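Side-chain contacts in DegV family protein (Eubacterium eligens, PDB 3FDJ), which is of unknown function but, as a member of the DegV family, probably binds a fatty acid in a cleft between its two domains: residues Cys12-Leu17 with Ile124-Leu129; Glu34-Cys37 with Gln41-Ile44; Ala99-Glu104 with Ala108-Ile113; Gln130-Glu135 with Asp143-Ala148; Leu226-Val231 with Asp238-Met243. All blocks are in the same frame, centred on the assembly; numbering follows the deposited sequence.

Contact 1: residues Cys12-Leu17 with Ile124-Leu129; sequences CDIKEL and IILEQL
Glu127, next along the helix from the Leu126 that meets Leu17, has its OE1 gripped by two cations, forming salt bridges with Arg227 and Lys225, while OE2 pairs with Arg123. That carboxylate is likely to stay ionised, and it borders a contact that is otherwise wholly apolar. Leu126 does the work for the helix. Its CG stands beside the backbone N and anti to the carbonyl carbon (chi1 -74°), which carries the branched end out to the loop 12-17. One methyl, CD1, touches two loop residues: it lies 4.1 Å from CB of Cys12 and 4.3 Å from CD1 of Ile14. Lower on the same side chain, CB of Leu126 is met by CD2 of Leu17 at 4.0 Å, the two leucines crossing at about a right angle. Within the loop the N-H of Ile14 points nearly straight at SG of Cys12, a weak hydrogen bond of 3.7 Å (165°). Between those two residues, OD1 of Asp13 accepts a hydrogen bond from the backbone N of Gly259. All four touching side chains are buried. The loop follows strand 5-9 and packs on helix 120-134, joining a strand-end loop of the first sheet to a helix that lies on that sheet, as in alpha/beta folds. Leu126 also packs on Ala8 of strand 5-9 and Val81 of strand 77-82, while Leu17 reaches Leu6; Ile124 and Ile125 also reach helix 139-150, so helix 120-134 is wedged among loop, sheet and the following helix.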
# COMPACT_ATOMS: atom_id res chain seq x y z
N CYS A 12 0.15 -4.46 -0.76
CA CYS A 12 -1.30 -4.19 -0.84
C CYS A 12 -2.07 -4.63 0.41
O CYS A 12 -3.24 -4.30 0.56
CB CYS A 12 -1.89 -4.85 -2.08
SG CYS A 12 -2.04 -6.61 -1.96
N ASP A 13 -1.40 -5.36 1.30
CA ASP A 13 -1.93 -5.80 2.62
C ASP A 13 -3.01 -6.90 2.56
O ASP A 13 -3.45 -7.38 3.61
CB ASP A 13 -2.50 -4.63 3.46
CG ASP A 13 -1.51 -3.46 3.64
OD1 ASP A 13 -0.37 -3.71 4.10
OD2 ASP A 13 -1.90 -2.28 3.37
N ILE A 14 -3.42 -7.33 1.36
CA ILE A 14 -4.53 -8.29 1.23
C ILE A 14 -4.06 -9.54 0.53
O ILE A 14 -3.03 -9.53 -0.18
CB ILE A 14 -5.78 -7.69 0.54
CG1 ILE A 14 -5.47 -7.21 -0.88
CG2 ILE A 14 -6.30 -6.52 1.37
CD1 ILE A 14 -6.70 -6.96 -1.75
N LYS A 15 -4.80 -10.62 0.77
CA LYS A 15 -4.50 -11.94 0.21
C LYS A 15 -5.60 -12.47 -0.70
O LYS A 15 -5.37 -13.44 -1.42
CB LYS A 15 -4.24 -12.94 1.34
CG LYS A 15 -2.79 -13.05 1.78
CD LYS A 15 -2.40 -12.04 2.83
CE LYS A 15 -0.96 -12.28 3.32
NZ LYS A 15 -0.40 -11.06 3.98
N GLU A 16 -6.78 -11.86 -0.66
CA GLU A 16 -7.92 -12.24 -1.48
C GLU A 16 -8.73 -11.03 -1.90
O GLU A 16 -8.68 -9.97 -1.27
CB GLU A 16 -8.84 -13.23 -0.73
CG GLU A 16 -9.56 -12.60 0.48
CD GLU A 16 -10.57 -13.53 1.15
OE1 GLU A 16 -11.04 -14.49 0.50
OE2 GLU A 16 -10.88 -13.29 2.35
N LEU A 17 -9.48 -11.19 -2.97
CA LEU A 17 -10.42 -10.20 -3.45
C LEU A 17 -11.65 -11.03 -3.78
O LEU A 17 -11.68 -11.73 -4.80
CB LEU A 17 -9.84 -9.55 -4.71
CG LEU A 17 -9.68 -8.06 -4.98
CD1 LEU A 17 -9.34 -7.25 -3.77
CD2 LEU A 17 -8.63 -7.90 -6.10
N ILE A 124 -7.34 0.17 -3.45
CA ILE A 124 -8.34 0.90 -4.23
C ILE A 124 -8.19 0.64 -5.74
O ILE A 124 -9.17 0.47 -6.46
CB ILE A 124 -8.34 2.40 -3.87
CG1 ILE A 124 -9.01 2.59 -2.51
CG2 ILE A 124 -9.08 3.25 -4.91
CD1 ILE A 124 -9.17 4.05 -2.03
N ILE A 125 -6.96 0.63 -6.22
CA ILE A 125 -6.70 0.30 -7.63
C ILE A 125 -7.23 -1.11 -7.96
O ILE A 125 -7.96 -1.31 -8.92
CB ILE A 125 -5.21 0.46 -7.97
CG1 ILE A 125 -4.83 1.94 -7.87
CG2 ILE A 125 -4.90 -0.09 -9.37
CD1 ILE A 125 -3.32 2.22 -7.85
N LEU A 126 -6.86 -2.08 -7.13
CA LEU A 126 -7.28 -3.48 -7.33
C LEU A 126 -8.80 -3.59 -7.35
O LEU A 126 -9.35 -4.29 -8.21
CB LEU A 126 -6.70 -4.37 -6.25
CG LEU A 126 -5.22 -4.65 -6.40
CD1 LEU A 126 -4.64 -5.12 -5.08
CD2 LEU A 126 -4.98 -5.69 -7.50
N GLU A 127 -9.46 -2.89 -6.44
CA GLU A 127 -10.91 -2.92 -6.40
C GLU A 127 -11.56 -2.29 -7.63
O GLU A 127 -12.65 -2.70 -8.04
CB GLU A 127 -11.45 -2.28 -5.13
CG GLU A 127 -11.13 -3.07 -3.85
CD GLU A 127 -11.74 -2.42 -2.63
OE1 GLU A 127 -12.80 -1.78 -2.78
OE2 GLU A 127 -11.17 -2.56 -1.53
N GLN A 128 -10.93 -1.27 -8.19
CA GLN A 128 -11.46 -0.65 -9.38
C GLN A 128 -11.27 -1.54 -10.61
O GLN A 128 -12.16 -1.59 -11.47
CB GLN A 128 -10.86 0.74 -9.62
CG GLN A 128 -11.52 1.50 -10.75
CD GLN A 128 -12.98 1.85 -10.51
OE1 GLN A 128 -13.49 1.82 -9.39
NE2 GLN A 128 -13.67 2.18 -11.60
N LEU A 129 -10.15 -2.25 -10.67
CA LEU A 129 -9.90 -3.22 -11.71
C LEU A 129 -10.99 -4.30 -11.63
O LEU A 129 -11.62 -4.65 -12.65
CB LEU A 129 -8.52 -3.85 -11.58
CG LEU A 129 -7.33 -2.94 -11.92
CD1 LEU A 129 -6.02 -3.60 -11.46
CD2 LEU A 129 -7.36 -2.59 -13.43

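Contact 2: residues Glu34-Cys37 with Gln41-Ile44; sequences EEFC and QLDI
Leu42 sets its side chain against the end of the short strand 35-37, meeting Phe36 with a methyl and Cys37 through the backbone carbonyl. Its CG lies anti to the backbone N (chi1 -172°), and this extended start sends the branch across to the strand. CD1 comes to 3.8 Å from CB of Phe36 and to 4.0 Å from CD2 of that ring, arriving at the ring edge and near its plane. The CB of Leu42 sits 3.5 Å from O of Cys37, with CD2 of Leu42 at 3.7 Å from that same oxygen; the carbonyl oxygen points at the leucine, with no hydrogen bond. Phe36 starts differently, its CG beside the backbone N (chi1 -57°), and crosses Leu42 at about a right angle. One face of its ring carries CG of Glu34, 3.7 Å above the plane and offset toward the rim. An alanine in place of Leu42 would keep the CB beside Cys37 but is likely to leave the CB and ring edge of Phe36 without their methyl neighbour. The contact closes the turn between a strand and a helix: Asp43 is the N-cap of helix 44-52, its OD1 accepting from the backbone N of Arg46. Phe36 packs on Arg46, Met47 and Ile50 of that helix, and strand 35-37 pairs antiparallel with strand 21-30.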
# COMPACT_ATOMS: atom_id res chain seq x y z
N GLU A 34 17.34 -13.51 10.63
CA GLU A 34 16.06 -14.11 10.28
C GLU A 34 15.43 -13.41 9.07
O GLU A 34 15.59 -12.21 8.92
CB GLU A 34 15.10 -14.08 11.49
CG GLU A 34 13.69 -14.58 11.15
CD GLU A 34 12.81 -14.97 12.35
OE1 GLU A 34 13.24 -14.80 13.51
OE2 GLU A 34 11.68 -15.45 12.10
N GLU A 35 14.75 -14.20 8.22
CA GLU A 35 13.98 -13.68 7.10
C GLU A 35 12.50 -13.81 7.40
O GLU A 35 12.03 -14.89 7.79
CB GLU A 35 14.26 -14.45 5.81
CG GLU A 35 15.42 -13.93 4.96
CD GLU A 35 15.19 -14.13 3.45
OE1 GLU A 35 14.40 -15.02 3.05
OE2 GLU A 35 15.80 -13.38 2.65
N PHE A 36 11.76 -12.73 7.22
CA PHE A 36 10.32 -12.75 7.42
C PHE A 36 9.69 -12.56 6.06
O PHE A 36 9.87 -11.52 5.43
CB PHE A 36 9.87 -11.62 8.36
CG PHE A 36 10.52 -11.63 9.71
CD1 PHE A 36 11.76 -11.04 9.89
CD2 PHE A 36 9.88 -12.22 10.80
CE1 PHE A 36 12.36 -11.04 11.14
CE2 PHE A 36 10.48 -12.23 12.05
CZ PHE A 36 11.72 -11.62 12.23
N CYS A 37 8.98 -13.57 5.59
CA CYS A 37 8.33 -13.51 4.29
C CYS A 37 6.89 -13.02 4.51
O CYS A 37 6.17 -13.56 5.36
CB CYS A 37 8.36 -14.90 3.66
SG CYS A 37 7.60 -14.94 2.08
N GLN A 41 1.90 -17.06 6.30
CA GLN A 41 2.48 -17.67 7.49
C GLN A 41 3.00 -16.63 8.49
O GLN A 41 3.33 -16.98 9.62
CB GLN A 41 3.64 -18.59 7.10
CG GLN A 41 3.30 -19.61 6.05
CD GLN A 41 2.19 -20.50 6.51
OE1 GLN A 41 1.10 -20.51 5.93
NE2 GLN A 41 2.44 -21.24 7.60
N LEU A 42 3.09 -15.37 8.09
CA LEU A 42 3.78 -14.37 8.91
C LEU A 42 3.06 -13.96 10.21
O LEU A 42 1.89 -13.54 10.20
CB LEU A 42 4.08 -13.12 8.08
CG LEU A 42 4.96 -12.06 8.74
CD1 LEU A 42 6.28 -12.64 9.16
CD2 LEU A 42 5.15 -10.90 7.75
N ASP A 43 3.79 -14.07 11.32
CA ASP A 43 3.32 -13.58 12.61
C ASP A 43 3.87 -12.16 12.79
O ASP A 43 5.00 -11.95 13.21
CB ASP A 43 3.79 -14.50 13.75
CG ASP A 43 3.35 -14.01 15.13
OD1 ASP A 43 2.91 -12.84 15.27
OD2 ASP A 43 3.43 -14.79 16.10
N ILE A 44 3.05 -11.19 12.42
CA ILE A 44 3.51 -9.79 12.36
C ILE A 44 3.79 -9.25 13.74
O ILE A 44 4.76 -8.53 13.94
CB ILE A 44 2.50 -8.91 11.62
CG1 ILE A 44 2.53 -9.23 10.13
CG2 ILE A 44 2.79 -7.43 11.85
CD1 ILE A 44 1.32 -8.77 9.36

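Contact 3: residues Ala99-Glu104 with Ala108-Ile113; sequences AVYLEE and AKVRVI
Tyr101 and Leu102, on helix 90-102, lie against Ala108, just before strand 109-114, and Val110 within it. From CB, the tyrosine extends with CG anti to its backbone N (chi1 -167°), which brings the ring alongside Ala108 and Val110. The CD2 corner is the first to touch, 3.9 Å from CG2 of Val110. One atom further, CE2 of Tyr101 lies 3.8 Å from CB of Ala108. Both methyls approach the ring obliquely, and the chain of Val110 crosses Tyr101 at about a right angle. At the tip, OH makes a hydrogen bond with O of Asp75; the ring itself stacks with His105 and meets Phe72 edge-to-face, so its rotation is well fixed. The contact sits at the helix-to-strand connection of a beta-alpha-beta crossover, in which strand 77-82, helix 90-102 and strand 109-114 follow one another and the two strands pair in parallel. Leu102 meets the same two residues: its CD2 rests 3.5 Å from O of Ala108 and 3.9 Å from CG2 of Val110. Residues alternating with these, Lys109, Arg111 and Ile113, face helix 139-150. There NE of Arg111 gives a hydrogen bond of 2.9 Å to O of Val112 from above the carbonyl plane, while CG1 of Ile113 lies over the centre of the guanidinium. The same group forms salt bridges from NH2 to Asp143 and Asp147.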
# COMPACT_ATOMS: atom_id res chain seq x y z
N ALA A 99 8.46 -9.71 -18.91
CA ALA A 99 9.28 -9.95 -20.10
C ALA A 99 9.44 -11.44 -20.38
O ALA A 99 9.33 -11.88 -21.53
CB ALA A 99 10.64 -9.28 -19.92
N VAL A 100 9.77 -12.19 -19.34
CA VAL A 100 9.92 -13.63 -19.45
C VAL A 100 8.55 -14.26 -19.76
O VAL A 100 8.44 -15.14 -20.63
CB VAL A 100 10.50 -14.22 -18.14
CG1 VAL A 100 10.43 -15.75 -18.17
CG2 VAL A 100 11.97 -13.70 -17.94
N TYR A 101 7.51 -13.80 -19.09
CA TYR A 101 6.17 -14.40 -19.27
C TYR A 101 5.68 -14.26 -20.73
O TYR A 101 5.17 -15.20 -21.32
CB TYR A 101 5.19 -13.77 -18.29
CG TYR A 101 3.88 -14.51 -18.17
CD1 TYR A 101 3.79 -15.67 -17.40
CD2 TYR A 101 2.74 -14.06 -18.82
CE1 TYR A 101 2.59 -16.37 -17.28
CE2 TYR A 101 1.53 -14.74 -18.71
CZ TYR A 101 1.47 -15.89 -17.93
OH TYR A 101 0.30 -16.58 -17.80
N LEU A 102 5.87 -13.09 -21.31
CA LEU A 102 5.48 -12.85 -22.69
C LEU A 102 6.31 -13.67 -23.68
O LEU A 102 5.85 -13.95 -24.78
CB LEU A 102 5.52 -11.37 -23.02
CG LEU A 102 4.51 -10.53 -22.22
CD1 LEU A 102 4.64 -9.08 -22.65
CD2 LEU A 102 3.04 -10.98 -22.32
N GLU A 103 7.50 -14.10 -23.30
CA GLU A 103 8.28 -15.00 -24.15
C GLU A 103 7.85 -16.46 -23.98
O GLU A 103 8.33 -17.33 -24.72
CB GLU A 103 9.78 -14.85 -23.85
CG GLU A 103 10.29 -13.48 -24.26
CD GLU A 103 11.80 -13.33 -24.11
OE1 GLU A 103 12.48 -14.32 -23.73
OE2 GLU A 103 12.30 -12.22 -24.39
N GLU A 104 6.96 -16.70 -23.01
CA GLU A 104 6.45 -18.04 -22.70
C GLU A 104 4.95 -18.23 -22.99
O GLU A 104 4.47 -19.38 -23.03
CB GLU A 104 6.77 -18.36 -21.24
CG GLU A 104 8.27 -18.52 -21.03
CD GLU A 104 8.69 -18.98 -19.63
OE1 GLU A 104 7.87 -18.96 -18.69
OE2 GLU A 104 9.87 -19.35 -19.50
N ALA A 108 -0.63 -13.85 -24.38
CA ALA A 108 -0.83 -13.15 -23.11
C ALA A 108 -0.77 -11.64 -23.28
O ALA A 108 -0.01 -11.13 -24.10
CB ALA A 108 0.21 -13.58 -22.08
N LYS A 109 -1.58 -10.96 -22.47
CA LYS A 109 -1.48 -9.52 -22.26
C LYS A 109 -1.28 -9.28 -20.79
O LYS A 109 -2.05 -9.79 -19.96
CB LYS A 109 -2.79 -8.85 -22.66
CG LYS A 109 -3.13 -9.05 -24.11
CD LYS A 109 -4.33 -8.19 -24.54
CE LYS A 109 -5.60 -8.97 -24.68
NZ LYS A 109 -6.20 -8.63 -26.02
N VAL A 110 -0.24 -8.51 -20.45
CA VAL A 110 0.09 -8.23 -19.08
C VAL A 110 0.37 -6.77 -18.92
O VAL A 110 1.21 -6.22 -19.63
CB VAL A 110 1.35 -9.03 -18.63
CG1 VAL A 110 1.65 -8.77 -17.15
CG2 VAL A 110 1.15 -10.55 -18.90
N ARG A 111 -0.32 -6.13 -18.00
CA ARG A 111 -0.10 -4.70 -17.73
C ARG A 111 0.41 -4.61 -16.32
O ARG A 111 -0.25 -5.09 -15.39
CB ARG A 111 -1.39 -3.90 -17.87
CG ARG A 111 -1.33 -2.51 -17.20
CD ARG A 111 -0.33 -1.56 -17.88
NE ARG A 111 0.00 -0.43 -17.01
CZ ARG A 111 -0.78 0.64 -16.79
NH1 ARG A 111 -0.35 1.59 -15.98
NH2 ARG A 111 -1.96 0.79 -17.38
N VAL A 112 1.60 -4.03 -16.17
CA VAL A 112 2.15 -3.75 -14.84
C VAL A 112 1.83 -2.29 -14.53
O VAL A 112 2.17 -1.40 -15.32
CB VAL A 112 3.64 -4.02 -14.75
CG1 VAL A 112 4.12 -3.76 -13.32
CG2 VAL A 112 4.01 -5.47 -15.18
N ILE A 113 1.15 -2.09 -13.39
CA ILE A 113 0.72 -0.77 -12.91
C ILE A 113 1.60 -0.35 -11.74
O ILE A 113 1.56 -0.95 -10.67
CB ILE A 113 -0.76 -0.76 -12.46
CG1 ILE A 113 -1.68 -1.22 -13.58
CG2 ILE A 113 -1.15 0.66 -11.95
CD1 ILE A 113 -3.10 -1.49 -13.10

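Contact 4: residues Gln130-Glu135 with Asp143-Ala148; sequences QQMIEE and DGAIDA
Between 130-135 and 143-148 the closest CA atoms are those of Met132 and Ile146, 9.0 Å apart, with side chains alone bridging the space. Met132, present as selenomethionine, spans most of it. After CG leaves beside the backbone N, the chain runs extended and then bends at its last torsion (chi3 -81°), so that selenium and methyl touch different residues. SE packs at 4.0 Å from CB of Ala145, and CE lies 3.9 Å from CD1 of Ile146. The isoleucine reaches out with CG1 anti to its backbone N, and the two chains cross obliquely. Helix 120-134 and helix 139-150 are joined by a short loop, and together they lie on the sheet of the N-terminal half of this DegV protein: Ile146 also packs on Ile113 of strand 109-114 and on Ile125 and Leu129 of the preceding helix. Away from Met132, each of two adjacent glutamines, Gln130 and Gln131, bonds to the glutamate four residues on. NE2 of Gln130 donates to OE2 of Glu134 at 3.1 Å (160°), with the acceptor in the amide plane but met from above the carboxylate plane; the same nitrogen bonds to O of Arg18. NE2 of Gln131 makes a similar but more bent bond to OE2 of Glu135, also 3.1 Å.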
# COMPACT_ATOMS: atom_id res chain seq x y z
N GLN A 130 -11.26 -4.76 -10.41
CA GLN A 130 -12.30 -5.75 -10.20
C GLN A 130 -13.66 -5.25 -10.68
O GLN A 130 -14.36 -5.95 -11.41
CB GLN A 130 -12.39 -6.13 -8.73
CG GLN A 130 -13.63 -6.97 -8.41
CD GLN A 130 -13.65 -7.44 -6.98
OE1 GLN A 130 -12.83 -7.01 -6.17
NE2 GLN A 130 -14.56 -8.35 -6.67
N GLN A 131 -14.03 -4.04 -10.27
CA GLN A 131 -15.30 -3.44 -10.69
C GLN A 131 -15.44 -3.37 -12.22
O GLN A 131 -16.50 -3.70 -12.78
CB GLN A 131 -15.48 -2.05 -10.08
CG GLN A 131 -16.86 -1.48 -10.33
CD GLN A 131 -17.03 -0.12 -9.74
OE1 GLN A 131 -16.83 0.07 -8.53
NE2 GLN A 131 -17.38 0.85 -10.58
N MSE A 132 -14.38 -2.94 -12.91
CA MSE A 132 -14.44 -2.83 -14.36
C MSE A 132 -14.53 -4.19 -15.04
O MSE A 132 -15.27 -4.36 -16.02
CB MSE A 132 -13.27 -2.01 -14.89
CG MSE A 132 -13.39 -0.55 -14.52
SE MSE A 132 -11.99 0.47 -15.47
CE MSE A 132 -10.72 0.12 -14.41
N ILE A 133 -13.82 -5.17 -14.51
CA ILE A 133 -13.93 -6.54 -14.98
C ILE A 133 -15.36 -7.06 -14.81
O ILE A 133 -15.92 -7.67 -15.73
CB ILE A 133 -12.91 -7.46 -14.27
CG1 ILE A 133 -11.50 -7.09 -14.70
CG2 ILE A 133 -13.20 -8.96 -14.58
CD1 ILE A 133 -10.39 -7.76 -13.88
N GLU A 134 -15.97 -6.79 -13.65
CA GLU A 134 -17.34 -7.22 -13.39
C GLU A 134 -18.36 -6.50 -14.27
O GLU A 134 -19.42 -7.05 -14.57
CB GLU A 134 -17.68 -7.03 -11.92
CG GLU A 134 -16.85 -7.93 -11.03
CD GLU A 134 -17.10 -7.71 -9.55
OE1 GLU A 134 -17.58 -6.61 -9.18
OE2 GLU A 134 -16.81 -8.64 -8.77
N GLU A 135 -18.04 -5.27 -14.66
CA GLU A 135 -18.87 -4.51 -15.60
C GLU A 135 -18.76 -5.02 -17.04
O GLU A 135 -19.53 -4.57 -17.89
CB GLU A 135 -18.52 -3.01 -15.53
CG GLU A 135 -19.03 -2.31 -14.28
CD GLU A 135 -18.37 -0.95 -14.01
OE1 GLU A 135 -17.41 -0.57 -14.73
OE2 GLU A 135 -18.81 -0.27 -13.06
N ASP A 143 -7.15 -1.22 -19.24
CA ASP A 143 -5.75 -0.81 -19.24
C ASP A 143 -5.63 0.71 -19.43
O ASP A 143 -4.83 1.34 -18.80
CB ASP A 143 -5.00 -1.57 -20.33
CG ASP A 143 -3.50 -1.28 -20.36
OD1 ASP A 143 -2.94 -0.84 -19.34
OD2 ASP A 143 -2.88 -1.52 -21.42
N GLY A 144 -6.44 1.28 -20.31
CA GLY A 144 -6.48 2.75 -20.51
C GLY A 144 -7.08 3.49 -19.33
O GLY A 144 -6.54 4.49 -18.86
N ALA A 145 -8.19 2.98 -18.84
CA ALA A 145 -9.03 3.72 -17.91
C ALA A 145 -8.49 3.76 -16.50
O ALA A 145 -8.76 4.73 -15.76
CB ALA A 145 -10.45 3.17 -17.93
N ILE A 146 -7.74 2.74 -16.09
CA ILE A 146 -7.28 2.64 -14.71
C ILE A 146 -6.34 3.81 -14.37
O ILE A 146 -6.40 4.36 -13.26
CB ILE A 146 -6.64 1.26 -14.40
CG1 ILE A 146 -6.44 1.11 -12.89
CG2 ILE A 146 -5.33 1.02 -15.17
CD1 ILE A 146 -7.80 1.06 -12.07
N ASP A 147 -5.50 4.21 -15.32
CA ASP A 147 -4.58 5.35 -15.09
C ASP A 147 -5.31 6.67 -14.89
O ASP A 147 -4.90 7.51 -14.09
CB ASP A 147 -3.55 5.45 -16.18
CG ASP A 147 -2.78 4.17 -16.32
OD1 ASP A 147 -1.71 4.05 -15.67
OD2 ASP A 147 -3.28 3.26 -17.01
N ALA A 148 -6.43 6.85 -15.59
CA ALA A 148 -7.25 8.03 -15.39
C ALA A 148 -7.90 8.04 -14.00
O ALA A 148 -7.93 9.07 -13.32
CB ALA A 148 -8.32 8.10 -16.48

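Contact 5: residues Leu226-Val231 with Asp238-Met243; sequences LRICHV and DKIADM
Ile228 pushes CD1 into the helix at the point where Ile240 and Ala241 succeed each other, and this is the tight part of the contact. The methyl stands 3.6 Å from CG2 of Ile240, 3.8 Å from the backbone N of Ala241 and 4.0 Å from CB of Ala241. It therefore rests on the helix backbone as well as on side chains. In Ile228, CG1 lies beside the backbone N (chi1 -51°), which turns CD1 to the helix; CG2 of Ile240 lies anti to its own backbone N, and the two isoleucines meet at a slant. Strand 226-230, helix 234-248 and strand 253-257 form a beta-alpha-beta unit, and this pair seats the helix on the first strand; Ile240 packs also on Leu273 of strand 271-276 and on Leu209 and Leu212 of helix 205-219. Away from this point the fit slackens. CD2 of Leu226 stops 4.6 Å from CA of Ala241. Near the other end of the strand, NE2 of His230 and OD1 of Asp238 remain 6.5 Å apart, without contact. Lys239 and Asp242 take the exposed side of the helix, where Lys239 forms a salt bridge with Asp205. On the opposite face of the strand, Arg227 folds back so that NH1 donates to O of Leu226 at 2.9 Å, from above the carbonyl plane, while NH2 forms a salt bridge with Asp252.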
# COMPACT_ATOMS: atom_id res chain seq x y z
N LEU A 226 -13.16 4.79 0.72
CA LEU A 226 -12.15 5.07 1.73
C LEU A 226 -11.62 3.76 2.28
O LEU A 226 -12.40 2.87 2.66
CB LEU A 226 -12.79 5.84 2.90
CG LEU A 226 -11.96 6.03 4.19
CD1 LEU A 226 -10.80 6.93 3.89
CD2 LEU A 226 -12.86 6.59 5.32
N ARG A 227 -10.30 3.61 2.31
CA ARG A 227 -9.67 2.39 2.80
C ARG A 227 -8.59 2.80 3.79
O ARG A 227 -7.78 3.67 3.50
CB ARG A 227 -9.06 1.58 1.62
CG ARG A 227 -10.10 1.04 0.63
CD ARG A 227 -11.01 0.02 1.27
NE ARG A 227 -12.03 -0.50 0.36
CZ ARG A 227 -13.28 -0.07 0.25
NH1 ARG A 227 -13.78 0.88 1.04
NH2 ARG A 227 -14.08 -0.67 -0.63
N ILE A 228 -8.62 2.21 4.98
CA ILE A 228 -7.68 2.56 6.04
C ILE A 228 -7.04 1.27 6.58
O ILE A 228 -7.76 0.36 7.04
CB ILE A 228 -8.38 3.27 7.22
CG1 ILE A 228 -9.24 4.44 6.76
CG2 ILE A 228 -7.34 3.68 8.29
CD1 ILE A 228 -10.13 5.11 7.88
N CYS A 229 -5.71 1.18 6.52
CA CYS A 229 -4.99 0.11 7.19
C CYS A 229 -4.22 0.67 8.39
O CYS A 229 -3.93 1.87 8.46
CB CYS A 229 -4.09 -0.70 6.24
SG CYS A 229 -2.62 0.08 5.88
N HIS A 230 -3.99 -0.20 9.36
CA HIS A 230 -3.33 0.16 10.59
C HIS A 230 -2.38 -0.93 11.03
O HIS A 230 -2.56 -2.11 10.70
CB HIS A 230 -4.36 0.43 11.69
CG HIS A 230 -5.12 -0.78 12.11
ND1 HIS A 230 -4.65 -1.66 13.07
CD2 HIS A 230 -6.28 -1.30 11.65
CE1 HIS A 230 -5.51 -2.65 13.20
NE2 HIS A 230 -6.51 -2.46 12.35
N VAL A 231 -1.37 -0.52 11.77
CA VAL A 231 -0.39 -1.41 12.36
C VAL A 231 -0.64 -1.39 13.86
O VAL A 231 -0.13 -0.51 14.58
CB VAL A 231 1.04 -0.94 12.11
CG1 VAL A 231 2.03 -2.00 12.63
CG2 VAL A 231 1.26 -0.63 10.62
N ASP A 238 -10.43 3.30 13.51
CA ASP A 238 -11.87 3.41 13.73
C ASP A 238 -12.29 4.85 14.01
O ASP A 238 -13.32 5.29 13.50
CB ASP A 238 -12.33 2.49 14.89
CG ASP A 238 -12.36 1.01 14.51
OD1 ASP A 238 -12.16 0.66 13.31
OD2 ASP A 238 -12.61 0.19 15.44
N LYS A 239 -11.50 5.61 14.76
CA LYS A 239 -11.81 7.04 14.99
C LYS A 239 -11.81 7.84 13.69
O LYS A 239 -12.67 8.69 13.48
CB LYS A 239 -10.79 7.71 15.91
CG LYS A 239 -10.85 7.34 17.34
CD LYS A 239 -9.79 8.15 18.12
CE LYS A 239 -9.66 7.65 19.52
NZ LYS A 239 -8.63 8.40 20.27
N ILE A 240 -10.83 7.58 12.84
CA ILE A 240 -10.72 8.23 11.53
C ILE A 240 -11.95 7.88 10.69
O ILE A 240 -12.59 8.75 10.10
CB ILE A 240 -9.43 7.84 10.82
CG1 ILE A 240 -8.20 8.41 11.57
CG2 ILE A 240 -9.45 8.36 9.35
CD1 ILE A 240 -6.84 7.80 11.14
N ALA A 241 -12.28 6.59 10.63
CA ALA A 241 -13.42 6.15 9.85
C ALA A 241 -14.70 6.84 10.34
O ALA A 241 -15.51 7.30 9.52
CB ALA A 241 -13.58 4.61 9.93
N ASP A 242 -14.88 6.94 11.65
CA ASP A 242 -16.07 7.61 12.21
C ASP A 242 -16.13 9.09 11.82
O ASP A 242 -17.19 9.62 11.49
CB ASP A 242 -16.08 7.51 13.75
CG ASP A 242 -16.58 6.15 14.25
OD1 ASP A 242 -17.18 5.38 13.47
OD2 ASP A 242 -16.35 5.85 15.45
N MSE A 243 -14.97 9.76 11.91
CA MSE A 243 -14.87 11.16 11.56
C MSE A 243 -15.29 11.38 10.11
O MSE A 243 -16.05 12.31 9.80
CB MSE A 243 -13.45 11.67 11.79
CG MSE A 243 -13.23 13.11 11.41
SE MSE A 243 -12.79 13.44 9.52
CE MSE A 243 -10.94 12.85 9.42

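How the contacts relate
Contacts 1 and 4 share helix 120-134, with centres about 13 Å apart, and contact 3 joins them through strand 109-114: Arg111 bridges to Asp143 and Asp147, and Ile113 touches both Leu129 and Ile146. Contacts 2 and 3 reach the same mixed sheet but lie about 29 Å apart between centres. Contact 5 belongs to the second sheet, its centre about 36 Å from that of contact 3, and is tied to contact 1 by the Glu127-Arg227 salt bridge. Along the chain, contacts 2 and 3 fall between the two segments of contact 1; contacts 4 and 5 follow. Contact 1 thus stands where the two sheet-bearing halves meet, consistent with a two-domain DegV architecture.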